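Local coordinates for BAR/IMD domain-containing adapter protein 2-like 2 (Mus musculus, PDB 3OK8), which binds phosphoinositides, including phosphatidylinositol 4,5-bisphosphate, through its lipid-binding I-BAR (IMD) domain and induces planar or gently curved membrane structures, at residues P5-F10 with Q166-V171; S89-V94 with L201-R206; K137-L142 with E158-L163. All blocks are in the same frame, centred on the assembly; numbering follows the deposited sequence. Where two conformers were deposited one is given.

All three interactions join helix 153-217 to another helix of one I-BAR subunit. Interaction 1, with helix 5-66, is a buried contact of methionine, valine and phenylalanine side chains at a nearly parallel pair. Interactions 2 and 3 both pair helix 153-217 with helix 71-147, antiparallel and nearer the surface. Interaction 2 packs a phenylalanine ring under a leucine methyl and beside an aspartate whose arginine neighbour stays beyond salt-bridge distance; interaction 3 is made mostly by aliphatic groups and sulfur. Interactions 1 and 3 adjoin, their centres about 16 Å apart, whereas the centre of interaction 2 lies about 52 Å from that of interaction 1, on the opposite side of the chain's centre.

Interaction 1 of 3, residues P5-F10 with Q166-V171; sequences PEMDQF and QMQAFV
Phe10 and Val171 mark the closest backbone approach, 6.4 Å between their CA atoms, of two helical segments that run nearly parallel, with axes 26° apart and 10.6 Å from each other at the nearest point. Met7 reaches across one turn earlier. Its CG lies beside the backbone N (chi1 -80°); the bend at chi2 lays Met7 SD 3.5 Å from Met167 CG, and that at chi3 turns CE toward Gln168. The two methionine chains cross obliquely, the extended Met167 chain passing the thioether of Met7. The Met7 methyl CE ends 3.8 Å from Gln168 CG, so that the aliphatic part of this glutamine borders the contact.

At the other end, Val171 CG1 presses on the root of the Phe10 ring, 3.3 Å from Phe10 CG and 3.4 Å from Phe10 CB. The methyl approaches the ring obliquely, and Phe10 CD1 also lies 3.6 Å from the carbonyl O of Val171. Packing is tight here, and Val171 chi1, at 119°, is not a staggered value. The ring also takes part in a cation-pi interaction with Lys175. An alanine in place of Phe10 would probably open a gap beside Val171 CG1 and leave Lys175 without its aromatic partner. Tyr128 of helix 71-147 touches both Met167 and Val171, bringing the third helix of the bundle to this site.

The N-terminal helix inserts into the lipid bilayer. No hydrogen bond links the two segments, and the N-terminal part of helix 5-66 meets helix 153-217 through thioether, methyl and ring surfaces. The hold between them therefore rests on the fit of Met7 and Phe10 against Met167 and Val171 and on the exclusion of water.

Interaction 2 of 3, residues S89-V94 with L201-R206; sequences SDLEVV and LQFLGR
Phe203 carries this contact, meeting Asp90, Leu91 and Val94 of the facing helix. Its CB lies 3.8 Å from Val94 CG2, and the two side chains cross at about a right angle. CG stands anti to the backbone N (chi1 156°), from where the ring extends toward Asp90 and Leu91. CD1 then meets Asp90 CB at 3.6 Å, this methylene lying at the ring edge, near its plane. CE1 comes next, 3.8 Å from Leu91 CB. At the far end, CE2 and CZ sit beneath the Leu91 methyl CD1, which stands 3.9 Å from the ring centroid and 9° off the ring normal, a CH-pi contact over the centre of one face.

Beyond the ring, Asp90 OD2 packs against the aliphatic arm of Arg206, 3.6 Å from its CD. The opposite charges come no closer than 4.4 Å, between Asp90 OD2 and Arg206 NH1, too far for a salt bridge. The contact buries OD2 without giving it a partner, and the nearby guanidinium probably eases that cost.

Leu204, on the same turn as Phe203, packs on Leu204 of the second subunit. Helices 71-147 and 153-217 run antiparallel here, their short axes at 172°, an arrangement typical of the elongated three-helix bundle that pairs into the antiparallel I-BAR dimer.

Interaction 3 of 3, residues K137-L142 with E158-L163; sequences KCMSEL and ESVNRL
Cys138 and Val160 meet near the tip of the antiparallel hairpin formed by helices 71-147 and 153-217, two of the long helices of the I-BAR three-helix bundle. The short axes run at 156° and approach to 9.4 Å, and the CA atoms of this pair, 6.1 Å apart, are the nearest across the contact.

Val160 does most of the touching, with its two methyls sent to different neighbours. CG2, anti to the carbonyl carbon, settles against the turn that begins at Cys138, at 3.5 Å from Cys138 CB and equally near the carbonyl O of that residue. The same methyl lies 3.8 Å from the backbone N of Met139, and more loosely 4.4 Å from Leu142 CB, one turn on. The carbonyl O of Cys138 is engaged within its own helix, accepting the hydrogen bond from Leu142 N, so the methyl packs beside an oxygen that already has a donor. Val160 CG1, anti to the backbone N of Val160 (chi1 159°), turns to the flank instead and meets Met139 CG at 4.1 Å; these two side chains cross at about a right angle.

On the other side of Val160, one turn along its helix, Leu163 makes a second contact. Its CD2 stands 3.9 Å from Cys138 SG, so the cysteine is touched at CB by one residue and at sulfur by another. No hydrogen bond crosses between the segments, and the contact is a modest apolar seam.

Met156, a turn before Val160, continues it toward the hairpin bend, touching Cys138, Glu141 and Leu142. In the other direction helix 153-217 runs directly on into 166-171, where the start of helix 5-66 joins the pair to make three helices.

Interaction 1 of 3, residues P5-F10 with Q166-V171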
loop_
_atom_site.group_PDB
_atom_site.type_symbol
_atom_site.label_atom_id
_atom_site.label_comp_id
_atom_site.label_asym_id
_atom_site.label_seq_id
_atom_site.Cartn_x
_atom_site.Cartn_y
_atom_site.Cartn_z
ATOM N N PRO A 5 21.680 -1.374 -53.041
ATOM C CA PRO A 5 22.314 -1.271 -51.721
ATOM C C PRO A 5 21.381 -0.597 -50.719
ATOM O O PRO A 5 21.251 -1.051 -49.578
ATOM C CB PRO A 5 23.538 -0.378 -51.986
ATOM C CG PRO A 5 23.750 -0.426 -53.455
ATOM C CD PRO A 5 22.377 -0.543 -54.035
ATOM N N GLU A 6 20.730 0.476 -51.160
ATOM C CA GLU A 6 19.757 1.177 -50.336
ATOM C C GLU A 6 18.587 0.277 -49.946
ATOM O O GLU A 6 17.937 0.500 -48.923
ATOM C CB GLU A 6 19.235 2.418 -51.059
ATOM C CG GLU A 6 18.192 3.195 -50.265
ATOM C CD GLU A 6 17.828 4.521 -50.913
ATOM O OE1 GLU A 6 16.688 4.999 -50.712
ATOM O OE2 GLU A 6 18.679 5.090 -51.627
ATOM N N MET A 7 18.325 -0.745 -50.753
ATOM C CA MET A 7 17.169 -1.604 -50.518
ATOM C C MET A 7 17.382 -2.717 -49.505
ATOM O O MET A 7 16.456 -3.056 -48.769
ATOM C CB MET A 7 16.622 -2.175 -51.816
ATOM C CG MET A 7 15.757 -1.203 -52.556
ATOM S SD MET A 7 14.255 -1.998 -53.110
ATOM C CE MET A 7 14.012 -1.162 -54.682
ATOM N N ASP A 8 18.579 -3.296 -49.463
ATOM C CA ASP A 8 18.873 -4.237 -48.394
ATOM C C ASP A 8 18.905 -3.474 -47.067
ATOM O O ASP A 8 18.759 -4.058 -45.994
ATOM C CB ASP A 8 20.186 -4.984 -48.629
ATOM C CG ASP A 8 20.245 -6.309 -47.873
ATOM O OD1 ASP A 8 21.120 -6.466 -46.991
ATOM O OD2 ASP A 8 19.404 -7.192 -48.155
ATOM N N GLN A 9 19.095 -2.160 -47.154
ATOM C CA GLN A 9 19.025 -1.292 -45.983
ATOM C C GLN A 9 17.599 -1.248 -45.437
ATOM O O GLN A 9 17.356 -1.566 -44.281
ATOM C CB GLN A 9 19.507 0.117 -46.334
ATOM C CG GLN A 9 18.906 1.217 -45.477
ATOM C CD GLN A 9 19.399 1.181 -44.044
ATOM O OE1 GLN A 9 20.408 0.534 -43.738
ATOM N NE2 GLN A 9 18.692 1.884 -43.153
ATOM N N PHE A 10 16.653 -0.850 -46.275
ATOM C CA PHE A 10 15.257 -0.891 -45.885
ATOM C C PHE A 10 14.907 -2.272 -45.365
ATOM O O PHE A 10 14.292 -2.417 -44.305
ATOM C CB PHE A 10 14.352 -0.507 -47.054
ATOM C CG PHE A 10 14.155 0.967 -47.196
ATOM C CD1 PHE A 10 13.005 1.572 -46.724
ATOM C CD2 PHE A 10 15.131 1.755 -47.773
ATOM C CE1 PHE A 10 12.823 2.935 -46.845
ATOM C CE2 PHE A 10 14.959 3.120 -47.898
ATOM C CZ PHE A 10 13.803 3.712 -47.434
ATOM N N GLN A 166 7.951 0.149 -58.017
ATOM C CA GLN A 166 7.013 -0.561 -57.154
ATOM C C GLN A 166 7.690 -1.136 -55.909
ATOM O O GLN A 166 7.116 -1.132 -54.808
ATOM C CB GLN A 166 6.343 -1.689 -57.932
ATOM C CG GLN A 166 5.549 -1.208 -59.121
ATOM C CD GLN A 166 4.981 -2.345 -59.940
ATOM O OE1 GLN A 166 5.250 -3.520 -59.679
ATOM N NE2 GLN A 166 4.183 -2.001 -60.936
ATOM N N MET A 167 8.905 -1.640 -56.089
ATOM C CA MET A 167 9.668 -2.156 -54.964
ATOM C C MET A 167 10.103 -1.037 -54.016
ATOM O O MET A 167 10.147 -1.235 -52.804
ATOM C CB MET A 167 10.871 -2.975 -55.434
ATOM C CG MET A 167 11.533 -3.766 -54.311
ATOM S SD MET A 167 12.564 -5.117 -54.894
ATOM C CE MET A 167 13.155 -5.830 -53.353
ATOM N N GLN A 168 10.426 0.132 -54.561
ATOM C CA GLN A 168 10.747 1.275 -53.711
ATOM C C GLN A 168 9.530 1.642 -52.868
ATOM O O GLN A 168 9.647 1.888 -51.666
ATOM C CB GLN A 168 11.188 2.483 -54.538
ATOM C CG GLN A 168 12.627 2.412 -55.037
ATOM C CD GLN A 168 13.045 3.652 -55.813
ATOM O OE1 GLN A 168 12.295 4.155 -56.648
ATOM N NE2 GLN A 168 14.246 4.150 -55.535
ATOM N N ALA A 169 8.366 1.668 -53.512
ATOM C CA ALA A 169 7.111 1.998 -52.851
ATOM C C ALA A 169 6.813 1.028 -51.720
ATOM O O ALA A 169 6.606 1.447 -50.587
ATOM C CB ALA A 169 5.971 1.997 -53.845
ATOM N N PHE A 170 6.784 -0.260 -52.057
ATOM C CA PHE A 170 6.538 -1.358 -51.120
ATOM C C PHE A 170 7.496 -1.352 -49.927
ATOM O O PHE A 170 7.069 -1.338 -48.781
ATOM C CB PHE A 170 6.615 -2.698 -51.871
ATOM C CG PHE A 170 6.979 -3.884 -51.004
ATOM C CD1 PHE A 170 8.308 -4.232 -50.798
ATOM C CD2 PHE A 170 5.996 -4.676 -50.436
ATOM C CE1 PHE A 170 8.647 -5.323 -50.026
ATOM C CE2 PHE A 170 6.330 -5.767 -49.664
ATOM C CZ PHE A 170 7.658 -6.095 -49.459
ATOM N N VAL A 171 8.789 -1.364 -50.210
ATOM C CA VAL A 171 9.815 -1.324 -49.184
ATOM C C VAL A 171 9.668 -0.103 -48.278
ATOM O O VAL A 171 9.875 -0.188 -47.070
ATOM C CB VAL A 171 11.222 -1.338 -49.830
ATOM C CG1 VAL A 171 11.998 -0.085 -49.474
ATOM C CG2 VAL A 171 11.982 -2.608 -49.473
#

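Interaction 2 of 3, residues S89-V94 with L201-R206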
loop_
_atom_site.group_PDB
_atom_site.type_symbol
_atom_site.label_atom_id
_atom_site.label_comp_id
_atom_site.label_asym_id
_atom_site.label_seq_id
_atom_site.Cartn_x
_atom_site.Cartn_y
_atom_site.Cartn_z
ATOM N N SER A 89 -11.322 -1.560 1.088
ATOM C CA SER A 89 -12.338 -1.847 0.077
ATOM C C SER A 89 -12.046 -1.029 -1.169
ATOM O O SER A 89 -12.107 -1.537 -2.280
ATOM C CB SER A 89 -13.729 -1.516 0.600
ATOM O OG SER A 89 -13.976 -2.187 1.820
ATOM N N ASP A 90 -11.725 0.243 -0.939
ATOM C CA ASP A 90 -11.396 1.216 -1.958
ATOM C C ASP A 90 -10.177 0.776 -2.727
ATOM O O ASP A 90 -10.110 0.948 -3.943
ATOM C CB ASP A 90 -11.091 2.564 -1.305
ATOM C CG ASP A 90 -12.335 3.387 -1.059
ATOM O OD1 ASP A 90 -13.426 2.960 -1.500
ATOM O OD2 ASP A 90 -12.221 4.461 -0.422
ATOM N N LEU A 91 -9.204 0.221 -2.012
ATOM C CA LEU A 91 -7.952 -0.113 -2.651
ATOM C C LEU A 91 -8.036 -1.409 -3.451
ATOM O O LEU A 91 -7.396 -1.524 -4.492
ATOM C CB LEU A 91 -6.797 -0.154 -1.656
ATOM C CG LEU A 91 -5.446 -0.379 -2.354
ATOM C CD1 LEU A 91 -5.017 0.871 -3.117
ATOM C CD2 LEU A 91 -4.357 -0.835 -1.386
ATOM N N GLU A 92 -8.821 -2.378 -2.981
ATOM C CA GLU A 92 -8.957 -3.629 -3.728
ATOM C C GLU A 92 -9.777 -3.406 -5.013
ATOM O O GLU A 92 -10.059 -4.350 -5.760
ATOM C CB GLU A 92 -9.513 -4.761 -2.853
ATOM C CG GLU A 92 -8.768 -6.100 -3.030
ATOM C CD GLU A 92 -8.753 -6.973 -1.766
ATOM O OE1 GLU A 92 -9.027 -6.462 -0.655
ATOM O OE2 GLU A 92 -8.457 -8.182 -1.889
ATOM N N VAL A 93 -10.132 -2.148 -5.278
ATOM C CA VAL A 93 -10.757 -1.776 -6.543
ATOM C C VAL A 93 -9.687 -1.487 -7.577
ATOM O O VAL A 93 -9.729 -2.001 -8.689
ATOM C CB VAL A 93 -11.643 -0.524 -6.409
ATOM C CG1 VAL A 93 -12.345 -0.240 -7.726
ATOM C CG2 VAL A 93 -12.650 -0.688 -5.255
ATOM N N VAL A 94 -8.732 -0.648 -7.193
ATOM C CA VAL A 94 -7.547 -0.371 -7.997
ATOM C C VAL A 94 -6.764 -1.652 -8.299
ATOM O O VAL A 94 -6.286 -1.854 -9.422
ATOM C CB VAL A 94 -6.629 0.581 -7.224
ATOM C CG1 VAL A 94 -5.446 1.020 -8.076
ATOM C CG2 VAL A 94 -7.430 1.771 -6.697
ATOM N N LEU A 201 -5.319 7.428 -8.661
ATOM C CA LEU A 201 -5.573 8.834 -8.351
ATOM C C LEU A 201 -6.946 9.022 -7.694
ATOM O O LEU A 201 -7.095 9.804 -6.750
ATOM C CB LEU A 201 -5.486 9.673 -9.628
ATOM C CG LEU A 201 -5.517 11.182 -9.418
ATOM C CD1 LEU A 201 -4.776 11.563 -8.139
ATOM C CD2 LEU A 201 -4.921 11.884 -10.632
ATOM N N GLN A 202 -7.950 8.304 -8.195
ATOM C CA GLN A 202 -9.308 8.419 -7.654
ATOM C C GLN A 202 -9.375 7.930 -6.217
ATOM O O GLN A 202 -10.022 8.534 -5.360
ATOM C CB GLN A 202 -10.300 7.632 -8.512
ATOM C CG GLN A 202 -10.855 8.429 -9.675
ATOM C CD GLN A 202 -11.519 9.718 -9.225
ATOM O OE1 GLN A 202 -12.569 9.700 -8.568
ATOM N NE2 GLN A 202 -10.913 10.850 -9.578
ATOM N N PHE A 203 -8.702 6.817 -5.959
ATOM C CA PHE A 203 -8.618 6.283 -4.615
ATOM C C PHE A 203 -7.947 7.286 -3.683
ATOM O O PHE A 203 -8.352 7.445 -2.532
ATOM C CB PHE A 203 -7.851 4.958 -4.633
ATOM C CG PHE A 203 -7.227 4.604 -3.320
ATOM C CD1 PHE A 203 -7.938 3.889 -2.373
ATOM C CD2 PHE A 203 -5.926 4.989 -3.034
ATOM C CE1 PHE A 203 -7.369 3.564 -1.162
ATOM C CE2 PHE A 203 -5.349 4.671 -1.821
ATOM C CZ PHE A 203 -6.071 3.953 -0.882
ATOM N N LEU A 204 -6.919 7.963 -4.184
ATOM C CA LEU A 204 -6.211 8.966 -3.396
ATOM C C LEU A 204 -7.132 10.065 -2.879
ATOM O O LEU A 204 -6.958 10.536 -1.753
ATOM C CB LEU A 204 -5.071 9.584 -4.212
ATOM C CG LEU A 204 -3.843 8.697 -4.448
ATOM C CD1 LEU A 204 -2.805 9.403 -5.309
ATOM C CD2 LEU A 204 -3.226 8.267 -3.118
ATOM N N GLY A 205 -8.099 10.475 -3.703
ATOM C CA GLY A 205 -8.997 11.554 -3.344
ATOM C C GLY A 205 -10.071 11.131 -2.359
ATOM O O GLY A 205 -10.499 11.930 -1.524
ATOM N N ARG A 206 -10.511 9.879 -2.481
ATOM C CA ARG A 206 -11.486 9.284 -1.590
ATOM C C ARG A 206 -10.895 9.121 -0.196
ATOM O O ARG A 206 -11.420 9.660 0.776
ATOM C CB ARG A 206 -11.910 7.919 -2.119
ATOM C CG ARG A 206 -13.216 7.928 -2.877
ATOM C CD ARG A 206 -14.061 6.719 -2.495
ATOM N NE ARG A 206 -15.485 7.050 -2.442
ATOM C CZ ARG A 206 -16.141 7.367 -1.325
ATOM N NH1 ARG A 206 -15.505 7.380 -0.150
ATOM N NH2 ARG A 206 -17.438 7.659 -1.381
#

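Interaction 3 of 3, residues K137-L142 with E158-L163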
loop_
_atom_site.group_PDB
_atom_site.type_symbol
_atom_site.label_atom_id
_atom_site.label_comp_id
_atom_site.label_asym_id
_atom_site.label_seq_id
_atom_site.Cartn_x
_atom_site.Cartn_y
_atom_site.Cartn_z
ATOM N N LYS A 137 15.821 -10.652 -62.215
ATOM C CA LYS A 137 15.792 -11.550 -63.358
ATOM C C LYS A 137 15.385 -10.780 -64.602
ATOM O O LYS A 137 15.910 -11.023 -65.682
ATOM C CB LYS A 137 14.838 -12.719 -63.128
ATOM C CG LYS A 137 13.571 -12.662 -63.961
ATOM C CD LYS A 137 12.918 -14.025 -63.987
ATOM C CE LYS A 137 13.945 -15.090 -64.342
ATOM N NZ LYS A 137 13.515 -16.465 -63.963
ATOM N N CYS A 138 14.449 -9.852 -64.441
ATOM C CA CYS A 138 14.062 -8.976 -65.532
ATOM C C CYS A 138 15.251 -8.129 -65.956
ATOM O O CYS A 138 15.415 -7.830 -67.135
ATOM C CB CYS A 138 12.889 -8.076 -65.132
ATOM S SG CYS A 138 11.241 -8.773 -65.434
ATOM N N MET A 139 16.084 -7.743 -64.997
ATOM C CA MET A 139 17.263 -6.959 -65.325
ATOM C C MET A 139 18.153 -7.740 -66.271
ATOM O O MET A 139 18.696 -7.181 -67.217
ATOM C CB MET A 139 18.053 -6.598 -64.076
ATOM C CG MET A 139 17.332 -5.682 -63.123
ATOM S SD MET A 139 18.322 -5.438 -61.636
ATOM C CE MET A 139 19.490 -4.211 -62.221
ATOM N N SER A 140 18.297 -9.035 -66.011
ATOM C CA SER A 140 19.143 -9.894 -66.834
ATOM C C SER A 140 18.579 -10.067 -68.233
ATOM O O SER A 140 19.310 -9.964 -69.215
ATOM C CB SER A 140 19.352 -11.251 -66.168
ATOM O OG SER A 140 20.211 -11.118 -65.050
ATOM N N GLU A 141 17.283 -10.331 -68.327
ATOM C CA GLU A 141 16.618 -10.329 -69.621
ATOM C C GLU A 141 16.989 -9.070 -70.394
ATOM O O GLU A 141 17.466 -9.143 -71.529
ATOM C CB GLU A 141 15.103 -10.422 -69.453
ATOM C CG GLU A 141 14.495 -11.718 -69.958
ATOM C CD GLU A 141 14.605 -11.859 -71.472
ATOM O OE1 GLU A 141 15.719 -12.143 -71.967
ATOM O OE2 GLU A 141 13.576 -11.691 -72.164
ATOM N N LEU A 142 16.776 -7.915 -69.766
ATOM C CA LEU A 142 17.148 -6.635 -70.360
ATOM C C LEU A 142 18.650 -6.555 -70.616
ATOM O O LEU A 142 19.084 -6.064 -71.654
ATOM C CB LEU A 142 16.726 -5.480 -69.453
ATOM C CG LEU A 142 17.421 -4.152 -69.756
ATOM C CD1 LEU A 142 16.908 -3.560 -71.063
ATOM C CD2 LEU A 142 17.241 -3.170 -68.618
ATOM N N GLU A 158 11.375 -0.452 -69.599
ATOM C CA GLU A 158 10.284 0.155 -68.842
ATOM C C GLU A 158 9.630 -0.842 -67.886
ATOM O O GLU A 158 9.163 -0.473 -66.815
ATOM C CB GLU A 158 9.250 0.767 -69.795
ATOM C CG GLU A 158 7.798 0.553 -69.392
ATOM C CD GLU A 158 7.201 -0.692 -70.019
ATOM O OE1 GLU A 158 6.141 -1.152 -69.546
ATOM O OE2 GLU A 158 7.792 -1.210 -70.991
ATOM N N SER A 159 9.599 -2.107 -68.291
ATOM C CA SER A 159 9.065 -3.183 -67.462
ATOM C C SER A 159 9.937 -3.358 -66.212
ATOM O O SER A 159 9.447 -3.676 -65.120
ATOM C CB SER A 159 9.002 -4.484 -68.276
ATOM O OG SER A 159 8.573 -5.586 -67.496
ATOM N N VAL A 160 11.235 -3.132 -66.382
ATOM C CA VAL A 160 12.188 -3.207 -65.284
ATOM C C VAL A 160 12.123 -1.954 -64.414
ATOM O O VAL A 160 12.165 -2.038 -63.189
ATOM C CB VAL A 160 13.627 -3.404 -65.801
ATOM C CG1 VAL A 160 14.643 -2.977 -64.755
ATOM C CG2 VAL A 160 13.847 -4.853 -66.198
ATOM N N ASN A 161 12.011 -0.792 -65.046
ATOM C CA ASN A 161 12.011 0.462 -64.304
ATOM C C ASN A 161 10.778 0.646 -63.421
ATOM O O ASN A 161 10.890 1.171 -62.322
ATOM C CB ASN A 161 12.221 1.665 -65.232
ATOM C CG ASN A 161 13.692 1.880 -65.590
ATOM O OD1 ASN A 161 14.573 1.165 -65.110
ATOM N ND2 ASN A 161 13.960 2.873 -66.435
ATOM N N ARG A 162 9.611 0.206 -63.889
ATOM C CA ARG A 162 8.398 0.274 -63.072
ATOM C C ARG A 162 8.454 -0.754 -61.946
ATOM O O ARG A 162 7.972 -0.506 -60.839
ATOM C CB ARG A 162 7.135 0.061 -63.913
ATOM C CG ARG A 162 6.778 -1.398 -64.126
ATOM C CD ARG A 162 5.712 -1.573 -65.198
ATOM N NE ARG A 162 5.870 -2.837 -65.918
ATOM C CZ ARG A 162 5.455 -4.014 -65.457
ATOM N NH1 ARG A 162 5.642 -5.115 -66.175
ATOM N NH2 ARG A 162 4.857 -4.090 -64.274
ATOM N N LEU A 163 9.049 -1.907 -62.239
ATOM C CA LEU A 163 9.197 -2.981 -61.264
ATOM C C LEU A 163 10.048 -2.527 -60.073
ATOM O O LEU A 163 9.796 -2.904 -58.929
ATOM C CB LEU A 163 9.829 -4.195 -61.938
ATOM C CG LEU A 163 9.356 -5.589 -61.537
ATOM C CD1 LEU A 163 7.839 -5.649 -61.481
ATOM C CD2 LEU A 163 9.893 -6.599 -62.539
#